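PDB 2ZAY: response regulator receiver protein from Desulfuromonas acetoxidans, which probably serves as the phosphoryl-accepting receiver domain of a longer signalling protein, relaying a stimulus from a partner histidine kinase. Local coordinates for residues A[45-48]-A[49-53]; A[75-78]-A[79-82]. All coordinates share one frame; numbering follows the deposited sequence.

Contact 1: A[45-48]-A[49-53]; sequences VPVA and VKTHP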
loop_
_atom_site.group_PDB
_atom_site.type_symbol
_atom_site.label_atom_id
_atom_site.label_comp_id
_atom_site.label_asym_id
_atom_site.label_seq_id
_atom_site.Cartn_x
_atom_site.Cartn_y
_atom_site.Cartn_z
ATOM N N VAL A 45 0.395 -9.816 -5.906
ATOM C CA VAL A 45 1.305 -10.762 -5.258
ATOM C C VAL A 45 2.493 -11.185 -6.127
ATOM O O VAL A 45 3.648 -11.021 -5.730
ATOM C CB VAL A 45 0.550 -12.021 -4.763
ATOM C CG1 VAL A 45 1.531 -12.998 -4.137
ATOM C CG2 VAL A 45 -0.517 -11.620 -3.742
ATOM N N PRO A 46 2.233 -11.749 -7.316
ATOM C CA PRO A 46 3.353 -12.161 -8.174
ATOM C C PRO A 46 4.235 -10.963 -8.541
ATOM O O PRO A 46 5.459 -11.078 -8.626
ATOM C CB PRO A 46 2.651 -12.754 -9.398
ATOM C CG PRO A 46 1.355 -13.281 -8.815
ATOM C CD PRO A 46 0.944 -12.149 -7.906
ATOM N N VAL A 47 3.607 -9.816 -8.774
ATOM C CA VAL A 47 4.362 -8.613 -9.116
ATOM C C VAL A 47 5.263 -8.217 -7.945
ATOM O O VAL A 47 6.420 -7.852 -8.142
ATOM C CB VAL A 47 3.430 -7.434 -9.463
ATOM C CG1 VAL A 47 4.240 -6.150 -9.620
ATOM C CG2 VAL A 47 2.691 -7.724 -10.766
ATOM N N ALA A 48 4.741 -8.299 -6.725
ATOM C CA ALA A 48 5.546 -7.938 -5.559
ATOM C C ALA A 48 6.749 -8.857 -5.426
ATOM O O ALA A 48 7.864 -8.409 -5.166
ATOM C CB ALA A 48 4.700 -8.003 -4.294
ATOM N N VAL A 49 6.520 -10.153 -5.610
ATOM C CA VAL A 49 7.587 -11.135 -5.494
ATOM C C VAL A 49 8.718 -10.895 -6.490
ATOM O O VAL A 49 9.882 -11.108 -6.164
ATOM C CB VAL A 49 7.026 -12.576 -5.665
ATOM C CG1 VAL A 49 8.164 -13.583 -5.772
ATOM C CG2 VAL A 49 6.137 -12.918 -4.465
ATOM N N LYS A 50 8.396 -10.427 -7.693
ATOM C CA LYS A 50 9.445 -10.197 -8.678
ATOM C C LYS A 50 9.999 -8.779 -8.755
ATOM O O LYS A 50 11.095 -8.582 -9.270
ATOM C CB LYS A 50 8.984 -10.648 -10.071
ATOM C CG LYS A 50 7.760 -9.950 -10.611
ATOM C CD LYS A 50 7.278 -10.656 -11.877
ATOM C CE LYS A 50 6.045 -9.996 -12.467
ATOM N NZ LYS A 50 5.615 -10.692 -13.716
ATOM N N THR A 51 9.265 -7.795 -8.241
ATOM C CA THR A 51 9.742 -6.415 -8.291
ATOM C C THR A 51 10.301 -5.939 -6.958
ATOM O O THR A 51 10.932 -4.888 -6.885
ATOM C CB THR A 51 8.635 -5.434 -8.733
ATOM O OG1 THR A 51 7.662 -5.306 -7.691
ATOM C CG2 THR A 51 7.953 -5.930 -10.008
ATOM N N HIS A 52 10.046 -6.700 -5.895
ATOM C CA HIS A 52 10.577 -6.361 -4.578
ATOM C C HIS A 52 10.387 -4.895 -4.171
ATOM O O HIS A 52 11.366 -4.186 -3.897
ATOM C CB HIS A 52 12.073 -6.691 -4.546
ATOM C CG HIS A 52 12.396 -8.061 -5.052
ATOM N ND1 HIS A 52 12.245 -9.194 -4.283
ATOM C CD2 HIS A 52 12.809 -8.485 -6.269
ATOM C CE1 HIS A 52 12.549 -10.259 -5.006
ATOM N NE2 HIS A 52 12.894 -9.855 -6.215
ATOM N N PRO A 53 9.135 -4.412 -4.121
ATOM C CA PRO A 53 8.941 -3.013 -3.725
ATOM C C PRO A 53 9.465 -2.797 -2.303
ATOM O O PRO A 53 9.471 -3.734 -1.501
ATOM C CB PRO A 53 7.426 -2.840 -3.805
ATOM C CG PRO A 53 6.914 -4.230 -3.470
ATOM C CD PRO A 53 7.842 -5.098 -4.292
#

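Contact 2: A[75-78]-A[79-82]; sequences KKNP and QTAS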
loop_
_atom_site.group_PDB
_atom_site.type_symbol
_atom_site.label_atom_id
_atom_site.label_comp_id
_atom_site.label_asym_id
_atom_site.label_seq_id
_atom_site.Cartn_x
_atom_site.Cartn_y
_atom_site.Cartn_z
ATOM N N LYS A 75 2.717 -12.434 3.407
ATOM C CA LYS A 75 3.396 -13.019 4.560
ATOM C C LYS A 75 3.812 -14.461 4.303
ATOM O O LYS A 75 4.636 -15.011 5.030
ATOM C CB LYS A 75 2.489 -12.956 5.795
ATOM C CG LYS A 75 2.430 -11.594 6.464
ATOM C CD LYS A 75 3.735 -11.293 7.182
ATOM C CE LYS A 75 3.731 -9.911 7.850
ATOM N NZ LYS A 75 3.844 -8.783 6.877
ATOM N N LYS A 76 3.262 -15.065 3.259
ATOM C CA LYS A 76 3.574 -16.453 2.942
ATOM C C LYS A 76 4.851 -16.664 2.128
ATOM O O LYS A 76 5.344 -17.787 2.014
ATOM C CB LYS A 76 2.389 -17.094 2.217
ATOM C CG LYS A 76 1.129 -17.198 3.074
ATOM C CD LYS A 76 0.006 -17.911 2.330
ATOM C CE LYS A 76 0.404 -19.336 1.954
ATOM N NZ LYS A 76 -0.668 -20.032 1.187
ATOM N N ASN A 77 5.391 -15.589 1.568
ATOM C CA ASN A 77 6.608 -15.693 0.767
ATOM C C ASN A 77 7.747 -14.956 1.475
ATOM O O ASN A 77 7.636 -13.764 1.775
ATOM C CB ASN A 77 6.362 -15.081 -0.615
ATOM C CG ASN A 77 7.462 -15.402 -1.600
ATOM O OD1 ASN A 77 8.645 -15.194 -1.323
ATOM N ND2 ASN A 77 7.077 -15.905 -2.767
ATOM N N PRO A 78 8.857 -15.660 1.759
ATOM C CA PRO A 78 10.008 -15.051 2.436
ATOM C C PRO A 78 10.527 -13.793 1.742
ATOM O O PRO A 78 11.100 -12.922 2.385
ATOM C CB PRO A 78 11.041 -16.179 2.439
ATOM C CG PRO A 78 10.179 -17.408 2.562
ATOM C CD PRO A 78 9.068 -17.107 1.567
ATOM N N GLN A 79 10.325 -13.694 0.435
ATOM C CA GLN A 79 10.795 -12.521 -0.298
ATOM C C GLN A 79 10.011 -11.265 0.059
ATOM O O GLN A 79 10.567 -10.170 0.089
ATOM C CB GLN A 79 10.692 -12.750 -1.808
ATOM C CG GLN A 79 11.623 -13.814 -2.356
ATOM C CD GLN A 79 13.081 -13.498 -2.096
ATOM O OE1 GLN A 79 13.565 -12.407 -2.423
ATOM N NE2 GLN A 79 13.797 -14.449 -1.507
ATOM N N THR A 80 8.726 -11.431 0.353
ATOM C CA THR A 80 7.857 -10.292 0.649
ATOM C C THR A 80 7.300 -10.181 2.068
ATOM O O THR A 80 6.658 -9.182 2.406
ATOM C CB THR A 80 6.659 -10.314 -0.308
ATOM O OG1 THR A 80 5.940 -11.550 -0.138
ATOM C CG2 THR A 80 7.141 -10.213 -1.754
ATOM N N ALA A 81 7.546 -11.199 2.890
ATOM C CA ALA A 81 7.022 -11.244 4.254
ATOM C C ALA A 81 7.381 -10.097 5.186
ATOM O O ALA A 81 6.664 -9.854 6.162
ATOM C CB ALA A 81 7.404 -12.566 4.899
ATOM N N SER A 82 8.487 -9.407 4.914
ATOM C CA SER A 82 8.893 -8.295 5.762
ATOM C C SER A 82 8.685 -6.918 5.141
ATOM O O SER A 82 8.984 -5.911 5.774
ATOM C CB SER A 82 10.360 -8.442 6.185
ATOM O OG SER A 82 10.511 -9.500 7.116
#

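Contact 1: A[45-48]-A[49-53]
Thr51 holds OG1 between its backbone N and carbonyl carbon (chi1 71°), which swings the hydroxyl back over the previous helical turn toward Val47; Val47 in turn has CG1 anti to its N (chi1 172°), on the side of its own carbonyl. Thr51 OG1 therefore donates to Val47 O at 2.9 Å, arriving from above the carbonyl plane, 44° out of it. Val47 O also takes the backbone Thr51 N at 2.8 Å nearly in line with the carbonyl, so one residue grips it twice. The methyls meet as well, Thr51 CG2 slanting past Val47 CG1 at 3.7 Å. Lys50 lays the start of its extended chain along the preceding turn, Lys50 CG resting 3.2 Å from Pro46 O. The last turn closes with His52 N to Ala48 O, 2.9 Å; His52 then leaves the helix with positive phi, its ring set with one face over Val49 O. Pro53 follows without an N-H to give, and its CD packs 3.4 Å from Ala48 O. Inward, Val47, Ala48, Thr51 and Pro53 lean on Met12 of strand 9-14, while His52 O receives Arg10 NH1. This is the C-terminal end of helix 41-51, the helical arm of a beta-alpha-beta crossover from strand 33-38 to strand 55-59 in the CheY-like receiver fold.

Contact 2: A[75-78]-A[79-82]
Asn77 reaches across to Gln79 and Thr80, its side chain touching both. Asn77 CB lies 3.6 Å from Thr80 OG1, a packing contact, since that hydroxyl is hydrogen-bonded to Leu74 O at the end of the preceding helix. With CG anti to the backbone N (chi1 -168°), the amide is carried forward over the chain, and Asn77 OD1 accepts Gln79 N at 2.9 Å, in the carbonyl plane and on a lone pair. The bond spans Pro78 and makes an Asx turn. Asn77 OD1 also sits 3.2 Å from Gln79 CB, while the side-chain amides of Asn77 and Gln79 stand almost perpendicular, 89° apart. At the other branch, ND2 packs on Val49 CG2. The main chain of Asn77 repeats the grip: Asn77 O takes Ala81 N at 2.8 Å nearly along the carbonyl direction and Thr80 N at 2.9 Å from above the carbonyl plane, winding 77-81 into a tight turn. Were Asn77 an alanine, Gln79 N would probably lose its side-chain acceptor and the Asx turn be less firmly set. Lys75, bent at chi2 and chi4, brings Lys75 NZ to Ala81 O at 3.1 Å, from above the carbonyl plane, tying the helix end to the far part of the turn. The whole turn lies at the protein surface, in the connection from helix 67-75 to strand 85-89, and Thr80 too rests against helix 41-51.

How the contacts relate
Contact 1 is partly buried and faces strands 9-14 and 33-38, whereas contact 2 is a surface loop between helix 67-75 and strand 85-89. Each lies where a helix gives way to the loop before a strand of the same receiver domain, and their centres lie about 10 Å apart. Regular main-chain helical bonds and aliphatic packing dominate the first; the second combines two main-chain bonds to Asn77 O with one side-chain amide and one ammonium bond to the backbone. They touch directly by packing: His52 CE1 comes within 3.5 Å of Gln79 OE1, and Ala48 O lies 3.9 Å from Thr80 CG2. The end of helix 41-51, with His52 just beyond it, packs against the outer turn.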